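Local coordinates for zona occludens toxin N-terminal domain-containing protein (Neisseria meningitidis MC58, PDB 2R2A), which has no established function but belongs to the zonular occludens toxin family, whose N-terminal domain has a P-loop NTPase-like fold and probably binds a nucleotide, at residues 24-29 and 50-55; 30-35 and 125-130; 57-62 and 96-101. All coordinates share one frame; numbering follows the deposited sequence.

Overall arrangement
Contacts 1 and 2 lie side by side, their centres about 8 Å apart, and both involve helix 18-28 or the turn that leaves it; M25 packs on F127, and F32 sits against M26. Both join buried or partly exposed residues. Contact 1 holds the helix to the loop entering strand 55-58 through aliphatic and selenium-bearing side chains. Contact 2, nearer the centre of the chain, sets that turn on strand 125-130 with aromatic rings, selenium and a carboxylate. Contact 3, about 19 Å from contact 2 between centres, joins loops leaving strands 55-58 and 90-93; also largely buried, it opens at the exposed D98 and includes two waters. Q97 and A96 tie it to T130 and L129.

Contact 1: 24-29 and 50-55; sequences SMMAND and LKIPHT
M26 lies across I52 and meets L50 tip to tip, and these apolar touches make up nearly all of the contact between the two segments. The selenomethionine runs out from the helix with CB 3.8 Å from CD1 of I52. Its last bond bends back (chi3 72°), which carries CE to 3.9 Å from the other branch of I52, CG2, so both the root and the end of the selenomethionine rest on I52. L50 takes up the tip: its CD2 is 4.1 Å from CE of M26, and the same methyl lies over one face of the H54 ring, toward the rim.

Helix 18-28 follows a probable P-loop, and 50-55 belongs to the connection between the parallel strands 43-45 and 55-58; M26 also packs on V43, at the neighbouring strand.

No hydrogen bond crosses between the segments; each has its own internal bond. H54 ND1 donates to I52 O at 2.7 Å in a nearly straight bond (165°), with the oxygen in the plane of the imidazole, which fixes the turn of that ring. On the helix, N28 ND2 reaches S24 O at 2.9 Å, tilted from the carbonyl plane; D185 OD2 is a second partner of this amide.

Contact 2: 30-35 and 125-130; sequences EMFKPD and DIFVLT
M31 pushes its selenium against the edge of the F127 ring, a Met-aromatic contact in which the turn after helix 18-28 closes over the start of strand 125-130. The strand lies inside the parallel part of the sheet of this P-loop NTPase-like domain, between strands 90-93 and 7-11, and F127 points to the face that carries the helix.

The M31 side chain leaves a short 3-10 turn. From CB its first bond takes the crowded position between the backbone N and the carbonyl carbon (chi1 66°), and CG then extends the chain toward the strand. SE arrives 3.7 Å from CE2 of F127; it lies 4.9 Å from the ring centroid, almost in the ring plane at 84° from the normal, and so meets the rim and not the pi face. SE also touches CB of D125 at 3.8 Å. The chain bends at its last torsion, and the terminal CE comes to 3.5 Å from OD1 of D125 and 4.0 Å from CZ of F127, the M31 chain crossing the aspartate obliquely.

This carboxylate is well satisfied within the fold: OD2 forms a salt bridge with R41 and OD1 accepts from the backbone N of E6. The methyl packs beside a carboxylate whose two oxygens are both engaged.

F32, the next residue in the turn, approaches F127 from the opposite direction. The two rings are inclined at 33° with centroids 6.0 Å apart, an oblique pairing. M22 of helix 18-28 touches both rings, and I90 of the adjacent strand also packs on both. The nearest atoms of the phenylalanines are CZ of F32 and CE2 of F127, 3.9 Å apart.

Contact 3: 57-62 and 96-101; sequences IETDAK and AQDVWP
Two loops at the C-terminal ends of the parallel strands, the end where P-loop NTPases usually place their nucleotide site, meet where T59 packs against V99 and faces D98. One loop leaves strand 55-58; the other begins with a 3-10 turn just after strand 90-93, and strand 43-45 lies between the two.

The apolar part is small. CG2 of T59 touches CG2 of V99 at 3.7 Å, the two side chains crossing at about a right angle. The remaining V99 branch is turned elsewhere: CG1 stands anti to the backbone N (chi1 -176°) and lies over the centre of one face of the W100 ring, so the valine is wedged between threonine and indole.

The polar part goes through water. OG1 of T59 is 4.2 Å from OD2 of D98, and one water spans the gap, hydrogen-bonded to OG1 at 2.8 Å and to OD2 at 2.7 Å. A second water donates to the backbone O of D98 at 2.9 Å and accepts a weak bond from A61 N, linking the main chains of the loops. The carbonyl of T59, close to that of D98, is itself taken by NE2 of H75.

The first loop also has bonds of its own. D60 N donates to OE2 of E58, which uses its anti lone pair. D60 then forms an Asx turn: K62 N reaches its OD1 at 3.0 Å, from above the carboxylate plane (40° out of it).

Contact 1: 24-29 and 50-55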
loop_
_atom_site.group_PDB
_atom_site.type_symbol
_atom_site.label_atom_id
_atom_site.label_comp_id
_atom_site.label_asym_id
_atom_site.label_seq_id
_atom_site.Cartn_x
_atom_site.Cartn_y
_atom_site.Cartn_z
ATOM N N SER A 24 -7.197 1.905 10.111
ATOM C CA SER A 24 -7.357 1.053 11.298
ATOM C C SER A 24 -6.031 0.358 11.661
ATOM O O SER A 24 -5.645 0.265 12.841
ATOM C CB SER A 24 -8.472 0.019 11.044
ATOM O OG SER A 24 -8.933 -0.569 12.252
HETATM N N MSE A 25 -5.320 -0.129 10.643
HETATM C CA MSE A 25 -3.987 -0.732 10.842
HETATM C C MSE A 25 -2.980 0.273 11.340
HETATM O O MSE A 25 -2.200 -0.008 12.261
HETATM C CB MSE A 25 -3.509 -1.392 9.536
HETATM C CG MSE A 25 -4.429 -2.555 9.156
HETATM SE SE MSE A 25 -4.201 -3.172 7.290
HETATM C CE MSE A 25 -2.556 -4.063 7.679
HETATM N N MSE A 26 -2.978 1.446 10.740
HETATM C CA MSE A 26 -2.064 2.503 11.194
HETATM C C MSE A 26 -2.337 2.857 12.663
HETATM O O MSE A 26 -1.420 3.265 13.384
HETATM C CB MSE A 26 -2.224 3.728 10.333
HETATM C CG MSE A 26 -1.952 3.499 8.859
HETATM SE SE MSE A 26 -2.143 5.144 7.864
HETATM C CE MSE A 26 -0.514 6.051 8.501
ATOM N N ALA A 27 -3.585 2.733 13.091
ATOM C CA ALA A 27 -4.000 3.089 14.461
ATOM C C ALA A 27 -3.614 2.024 15.490
ATOM O O ALA A 27 -3.545 2.326 16.707
ATOM C CB ALA A 27 -5.489 3.346 14.522
ATOM N N ASN A 28 -3.331 0.806 15.016
ATOM C CA ASN A 28 -3.139 -0.320 15.906
ATOM C C ASN A 28 -1.852 -1.104 15.782
ATOM O O ASN A 28 -1.337 -1.604 16.788
ATOM C CB ASN A 28 -4.297 -1.284 15.769
ATOM C CG ASN A 28 -5.547 -0.741 16.386
ATOM O OD1 ASN A 28 -5.621 -0.552 17.611
ATOM N ND2 ASN A 28 -6.539 -0.456 15.548
ATOM N N ASP A 29 -1.332 -1.202 14.564
ATOM C CA ASP A 29 -0.274 -2.145 14.268
ATOM C C ASP A 29 1.087 -1.665 14.802
ATOM O O ASP A 29 1.378 -0.470 14.785
ATOM C CB ASP A 29 -0.235 -2.369 12.764
ATOM C CG ASP A 29 -1.417 -3.225 12.261
ATOM O OD1 ASP A 29 -2.391 -3.483 13.040
ATOM O OD2 ASP A 29 -1.350 -3.627 11.069
ATOM N N LEU A 50 -6.252 12.085 5.549
ATOM C CA LEU A 50 -5.559 11.350 6.600
ATOM C C LEU A 50 -4.970 12.325 7.611
ATOM O O LEU A 50 -4.188 13.204 7.245
ATOM C CB LEU A 50 -4.467 10.466 5.977
ATOM C CG LEU A 50 -3.681 9.611 6.975
ATOM C CD1 LEU A 50 -4.613 8.580 7.619
ATOM C CD2 LEU A 50 -2.453 8.942 6.318
ATOM N N LYS A 51 -5.342 12.166 8.881
ATOM C CA LYS A 51 -4.951 13.102 9.949
ATOM C C LYS A 51 -3.611 12.752 10.625
ATOM O O LYS A 51 -2.967 13.605 11.219
ATOM C CB LYS A 51 -6.036 13.180 11.017
ATOM C CG LYS A 51 -7.365 13.760 10.560
ATOM C CD LYS A 51 -8.193 14.121 11.801
ATOM C CE LYS A 51 -9.623 14.558 11.455
ATOM N NZ LYS A 51 -10.454 13.442 10.930
ATOM N N ILE A 52 -3.217 11.490 10.525
ATOM C CA ILE A 52 -1.954 10.990 11.036
ATOM C C ILE A 52 -0.856 11.669 10.218
ATOM O O ILE A 52 -0.942 11.674 8.983
ATOM C CB ILE A 52 -1.893 9.445 10.821
ATOM C CG1 ILE A 52 -3.059 8.759 11.547
ATOM C CG2 ILE A 52 -0.516 8.903 11.231
ATOM C CD1 ILE A 52 -3.260 7.279 11.260
ATOM N N PRO A 53 0.159 12.267 10.888
ATOM C CA PRO A 53 1.218 12.956 10.162
ATOM C C PRO A 53 1.854 12.067 9.096
ATOM O O PRO A 53 2.094 10.884 9.332
ATOM C CB PRO A 53 2.228 13.331 11.264
ATOM C CG PRO A 53 1.381 13.463 12.464
ATOM C CD PRO A 53 0.339 12.392 12.348
ATOM N N HIS A 54 2.070 12.631 7.923
ATOM C CA HIS A 54 2.626 11.889 6.811
ATOM C C HIS A 54 3.181 12.890 5.812
ATOM O O HIS A 54 2.956 14.100 5.928
ATOM C CB HIS A 54 1.545 10.996 6.142
ATOM C CG HIS A 54 0.404 11.777 5.575
ATOM N ND1 HIS A 54 -0.578 12.330 6.367
ATOM C CD2 HIS A 54 0.124 12.155 4.306
ATOM C CE1 HIS A 54 -1.422 13.006 5.609
ATOM N NE2 HIS A 54 -1.018 12.918 4.354
ATOM N N THR A 55 3.921 12.386 4.842
ATOM C CA THR A 55 4.352 13.184 3.710
ATOM C C THR A 55 3.566 12.782 2.474
ATOM O O THR A 55 3.513 11.596 2.149
ATOM C CB THR A 55 5.834 12.965 3.465
ATOM O OG1 THR A 55 6.541 13.354 4.650
ATOM C CG2 THR A 55 6.302 13.767 2.289
#

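Contact 2: 30-35 and 125-130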
loop_
_atom_site.group_PDB
_atom_site.type_symbol
_atom_site.label_atom_id
_atom_site.label_comp_id
_atom_site.label_asym_id
_atom_site.label_seq_id
_atom_site.Cartn_x
_atom_site.Cartn_y
_atom_site.Cartn_z
ATOM N N GLU A 30 1.919 -2.604 15.250
ATOM C CA GLU A 30 3.253 -2.295 15.804
ATOM C C GLU A 30 4.143 -1.376 14.955
ATOM O O GLU A 30 4.847 -0.503 15.493
ATOM C CB GLU A 30 4.019 -3.601 16.068
ATOM C CG GLU A 30 3.729 -4.265 17.418
ATOM C CD GLU A 30 4.035 -3.345 18.592
ATOM O OE1 GLU A 30 5.169 -2.800 18.669
ATOM O OE2 GLU A 30 3.119 -3.152 19.423
HETATM N N MSE A 31 4.144 -1.559 13.625
HETATM C CA MSE A 31 5.106 -0.783 12.802
HETATM C C MSE A 31 4.880 0.715 12.820
HETATM O O MSE A 31 5.805 1.484 12.514
HETATM C CB MSE A 31 5.224 -1.316 11.356
HETATM C CG MSE A 31 3.964 -1.188 10.486
HETATM SE SE MSE A 31 4.488 -1.394 8.603
HETATM C CE MSE A 31 4.481 -3.304 8.650
ATOM N N PHE A 32 3.675 1.143 13.201
ATOM C CA PHE A 32 3.308 2.550 13.223
ATOM C C PHE A 32 3.498 3.250 14.569
ATOM O O PHE A 32 3.247 4.438 14.690
ATOM C CB PHE A 32 1.853 2.709 12.744
ATOM C CG PHE A 32 1.657 2.292 11.313
ATOM C CD1 PHE A 32 1.143 1.030 11.003
ATOM C CD2 PHE A 32 2.004 3.151 10.266
ATOM C CE1 PHE A 32 0.979 0.640 9.669
ATOM C CE2 PHE A 32 1.847 2.773 8.947
ATOM C CZ PHE A 32 1.317 1.510 8.657
ATOM N N LYS A 33 3.883 2.489 15.583
ATOM C CA LYS A 33 3.998 3.020 16.928
ATOM C C LYS A 33 5.336 3.729 17.048
ATOM O O LYS A 33 6.260 3.393 16.282
ATOM C CB LYS A 33 3.954 1.872 17.914
ATOM C CG LYS A 33 2.527 1.270 18.080
ATOM C CD LYS A 33 2.610 0.096 19.040
ATOM C CE LYS A 33 1.319 -0.729 19.049
ATOM N NZ LYS A 33 0.127 0.071 19.434
ATOM N N PRO A 34 5.451 4.669 18.011
ATOM C CA PRO A 34 6.743 5.366 18.199
ATOM C C PRO A 34 7.755 4.394 18.785
ATOM O O PRO A 34 7.370 3.463 19.500
ATOM C CB PRO A 34 6.410 6.469 19.199
ATOM C CG PRO A 34 5.207 6.047 19.895
ATOM C CD PRO A 34 4.447 5.102 18.997
ATOM N N ASP A 35 9.024 4.581 18.442
ATOM C CA ASP A 35 10.095 3.748 18.947
ATOM C C ASP A 35 10.484 4.174 20.387
ATOM O O ASP A 35 9.741 4.925 21.040
ATOM C CB ASP A 35 11.295 3.804 17.993
ATOM C CG ASP A 35 11.989 5.198 17.946
ATOM O OD1 ASP A 35 11.728 6.074 18.792
ATOM O OD2 ASP A 35 12.817 5.401 17.044
ATOM N N ASP A 125 8.754 -0.456 4.355
ATOM C CA ASP A 125 7.481 -1.193 4.275
ATOM C C ASP A 125 6.548 -0.524 3.283
ATOM O O ASP A 125 6.430 0.687 3.253
ATOM C CB ASP A 125 6.834 -1.322 5.639
ATOM C CG ASP A 125 7.433 -2.464 6.446
ATOM O OD1 ASP A 125 6.980 -3.618 6.260
ATOM O OD2 ASP A 125 8.367 -2.217 7.235
ATOM N N ILE A 126 5.887 -1.312 2.445
ATOM C CA ILE A 126 5.073 -0.743 1.401
ATOM C C ILE A 126 3.682 -1.374 1.500
ATOM O O ILE A 126 3.583 -2.570 1.713
ATOM C CB ILE A 126 5.655 -1.088 -0.007
ATOM C CG1 ILE A 126 7.066 -0.494 -0.170
ATOM C CG2 ILE A 126 4.670 -0.608 -1.120
ATOM C CD1 ILE A 126 7.875 -1.045 -1.391
ATOM N N PHE A 127 2.633 -0.557 1.431
ATOM C CA PHE A 127 1.228 -1.063 1.316
ATOM C C PHE A 127 0.705 -0.543 -0.011
ATOM O O PHE A 127 0.787 0.663 -0.266
ATOM C CB PHE A 127 0.355 -0.500 2.429
ATOM C CG PHE A 127 0.740 -0.984 3.789
ATOM C CD1 PHE A 127 0.094 -2.074 4.347
ATOM C CD2 PHE A 127 1.813 -0.381 4.491
ATOM C CE1 PHE A 127 0.472 -2.572 5.627
ATOM C CE2 PHE A 127 2.209 -0.885 5.755
ATOM C CZ PHE A 127 1.543 -1.952 6.317
ATOM N N VAL A 128 0.100 -1.416 -0.828
ATOM C CA VAL A 128 -0.520 -0.944 -2.061
ATOM C C VAL A 128 -1.989 -1.358 -2.028
ATOM O O VAL A 128 -2.306 -2.471 -1.650
ATOM C CB VAL A 128 0.156 -1.524 -3.343
ATOM C CG1 VAL A 128 1.458 -0.712 -3.669
ATOM C CG2 VAL A 128 0.434 -3.011 -3.203
ATOM N N LEU A 129 -2.873 -0.400 -2.282
ATOM C CA LEU A 129 -4.310 -0.651 -2.311
ATOM C C LEU A 129 -4.746 -0.503 -3.757
ATOM O O LEU A 129 -4.266 0.422 -4.489
ATOM C CB LEU A 129 -5.046 0.397 -1.462
ATOM C CG LEU A 129 -4.953 0.279 0.064
ATOM C CD1 LEU A 129 -3.543 0.482 0.505
ATOM C CD2 LEU A 129 -5.889 1.333 0.707
ATOM N N THR A 130 -5.624 -1.407 -4.213
ATOM C CA THR A 130 -6.101 -1.215 -5.564
ATOM C C THR A 130 -7.399 -2.009 -5.619
ATOM O O THR A 130 -7.716 -2.738 -4.661
ATOM C CB THR A 130 -5.057 -1.673 -6.661
ATOM O OG1 THR A 130 -5.592 -1.382 -7.976
ATOM C CG2 THR A 130 -4.801 -3.179 -6.583
#

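Contact 3: 57-62 and 96-101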
loop_
_atom_site.group_PDB
_atom_site.type_symbol
_atom_site.label_atom_id
_atom_site.label_comp_id
_atom_site.label_asym_id
_atom_site.label_seq_id
_atom_site.Cartn_x
_atom_site.Cartn_y
_atom_site.Cartn_z
ATOM N N ILE A 57 2.688 12.115 -1.323
ATOM C CA ILE A 57 3.311 11.781 -2.606
ATOM C C ILE A 57 2.304 11.882 -3.763
ATOM O O ILE A 57 1.164 11.401 -3.655
ATOM C CB ILE A 57 4.015 10.390 -2.572
ATOM C CG1 ILE A 57 3.066 9.262 -2.124
ATOM C CG2 ILE A 57 5.208 10.443 -1.642
ATOM C CD1 ILE A 57 3.710 7.834 -2.173
ATOM N N GLU A 58 2.738 12.509 -4.861
ATOM C CA GLU A 58 1.922 12.661 -6.068
ATOM C C GLU A 58 2.009 11.425 -6.956
ATOM O O GLU A 58 3.098 11.036 -7.394
ATOM C CB GLU A 58 2.366 13.896 -6.889
ATOM C CG GLU A 58 1.457 14.216 -8.084
ATOM C CD GLU A 58 -0.019 14.197 -7.695
ATOM O OE1 GLU A 58 -0.444 15.062 -6.904
ATOM O OE2 GLU A 58 -0.746 13.282 -8.145
ATOM N N THR A 59 0.866 10.808 -7.218
ATOM C CA THR A 59 0.835 9.620 -8.059
ATOM C C THR A 59 0.386 9.864 -9.505
ATOM O O THR A 59 0.490 8.943 -10.349
ATOM C CB THR A 59 -0.051 8.500 -7.447
ATOM O OG1 THR A 59 -1.386 8.978 -7.301
ATOM C CG2 THR A 59 0.482 8.081 -6.094
ATOM N N ASP A 60 -0.105 11.069 -9.799
ATOM C CA ASP A 60 -0.544 11.382 -11.168
ATOM C C ASP A 60 0.652 11.919 -11.943
ATOM O O ASP A 60 1.118 13.029 -11.694
ATOM C CB ASP A 60 -1.711 12.370 -11.176
ATOM C CG ASP A 60 -2.282 12.625 -12.592
ATOM O OD1 ASP A 60 -1.635 12.284 -13.604
ATOM O OD2 ASP A 60 -3.398 13.180 -12.676
ATOM N N ALA A 61 1.174 11.109 -12.855
ATOM C CA ALA A 61 2.394 11.473 -13.563
ATOM C C ALA A 61 2.253 12.733 -14.429
ATOM O O ALA A 61 3.245 13.379 -14.735
ATOM C CB ALA A 61 2.896 10.303 -14.379
ATOM N N LYS A 62 1.035 13.105 -14.805
ATOM C CA LYS A 62 0.882 14.339 -15.558
ATOM C C LYS A 62 1.026 15.544 -14.634
ATOM O O LYS A 62 1.534 16.600 -15.040
ATOM C CB LYS A 62 -0.423 14.371 -16.361
ATOM C CG LYS A 62 -0.333 15.317 -17.588
ATOM C CD LYS A 62 -1.616 15.392 -18.421
ATOM C CE LYS A 62 -1.677 14.291 -19.477
ATOM N NZ LYS A 62 -2.608 14.645 -20.602
ATOM N N ALA A 96 -2.883 2.037 -6.514
ATOM C CA ALA A 96 -1.484 1.876 -6.844
ATOM C C ALA A 96 -1.200 1.614 -8.316
ATOM O O ALA A 96 -0.032 1.675 -8.715
ATOM C CB ALA A 96 -0.878 0.733 -5.999
ATOM N N GLN A 97 -2.229 1.236 -9.095
ATOM C CA GLN A 97 -2.066 1.030 -10.523
ATOM C C GLN A 97 -1.642 2.323 -11.219
ATOM O O GLN A 97 -1.154 2.279 -12.323
ATOM C CB GLN A 97 -3.351 0.444 -11.183
ATOM C CG GLN A 97 -4.571 1.346 -11.281
ATOM C CD GLN A 97 -5.439 1.403 -10.009
ATOM O OE1 GLN A 97 -5.022 1.008 -8.945
ATOM N NE2 GLN A 97 -6.659 1.915 -10.148
ATOM N N ASP A 98 -1.785 3.456 -10.533
ATOM C CA ASP A 98 -1.309 4.752 -11.045
ATOM C C ASP A 98 0.216 4.876 -11.038
ATOM O O ASP A 98 0.770 5.724 -11.762
ATOM C CB ASP A 98 -1.919 5.899 -10.223
ATOM C CG ASP A 98 -3.416 6.015 -10.432
ATOM O OD1 ASP A 98 -3.943 5.393 -11.394
ATOM O OD2 ASP A 98 -4.081 6.700 -9.638
ATOM N N VAL A 99 0.883 4.057 -10.230
ATOM C CA VAL A 99 2.350 4.130 -10.080
ATOM C C VAL A 99 2.988 2.903 -10.714
ATOM O O VAL A 99 4.004 3.028 -11.426
ATOM C CB VAL A 99 2.778 4.147 -8.593
ATOM C CG1 VAL A 99 4.286 4.317 -8.471
ATOM C CG2 VAL A 99 2.036 5.209 -7.824
ATOM N N TRP A 100 2.389 1.727 -10.467
ATOM C CA TRP A 100 2.926 0.424 -10.848
ATOM C C TRP A 100 1.863 -0.390 -11.594
ATOM O O TRP A 100 1.403 -1.422 -11.091
ATOM C CB TRP A 100 3.373 -0.350 -9.601
ATOM C CG TRP A 100 4.514 0.342 -8.853
ATOM C CD1 TRP A 100 5.758 0.595 -9.340
ATOM C CD2 TRP A 100 4.486 0.868 -7.527
ATOM N NE1 TRP A 100 6.516 1.250 -8.398
ATOM C CE2 TRP A 100 5.774 1.396 -7.259
ATOM C CE3 TRP A 100 3.519 0.897 -6.517
ATOM C CZ2 TRP A 100 6.093 2.015 -6.061
ATOM C CZ3 TRP A 100 3.850 1.477 -5.304
ATOM C CH2 TRP A 100 5.135 2.027 -5.084
ATOM N N PRO A 101 1.450 0.083 -12.790
ATOM C CA PRO A 101 0.429 -0.635 -13.553
ATOM C C PRO A 101 0.992 -1.957 -14.100
ATOM O O PRO A 101 2.225 -2.100 -14.235
ATOM C CB PRO A 101 0.134 0.323 -14.742
ATOM C CG PRO A 101 1.416 1.118 -14.909
ATOM C CD PRO A 101 1.938 1.288 -13.510
HETATM O O HOH W 1 -3.293 6.956 -7.094
HETATM O O HOH W 2 -0.077 7.968 -13.350
#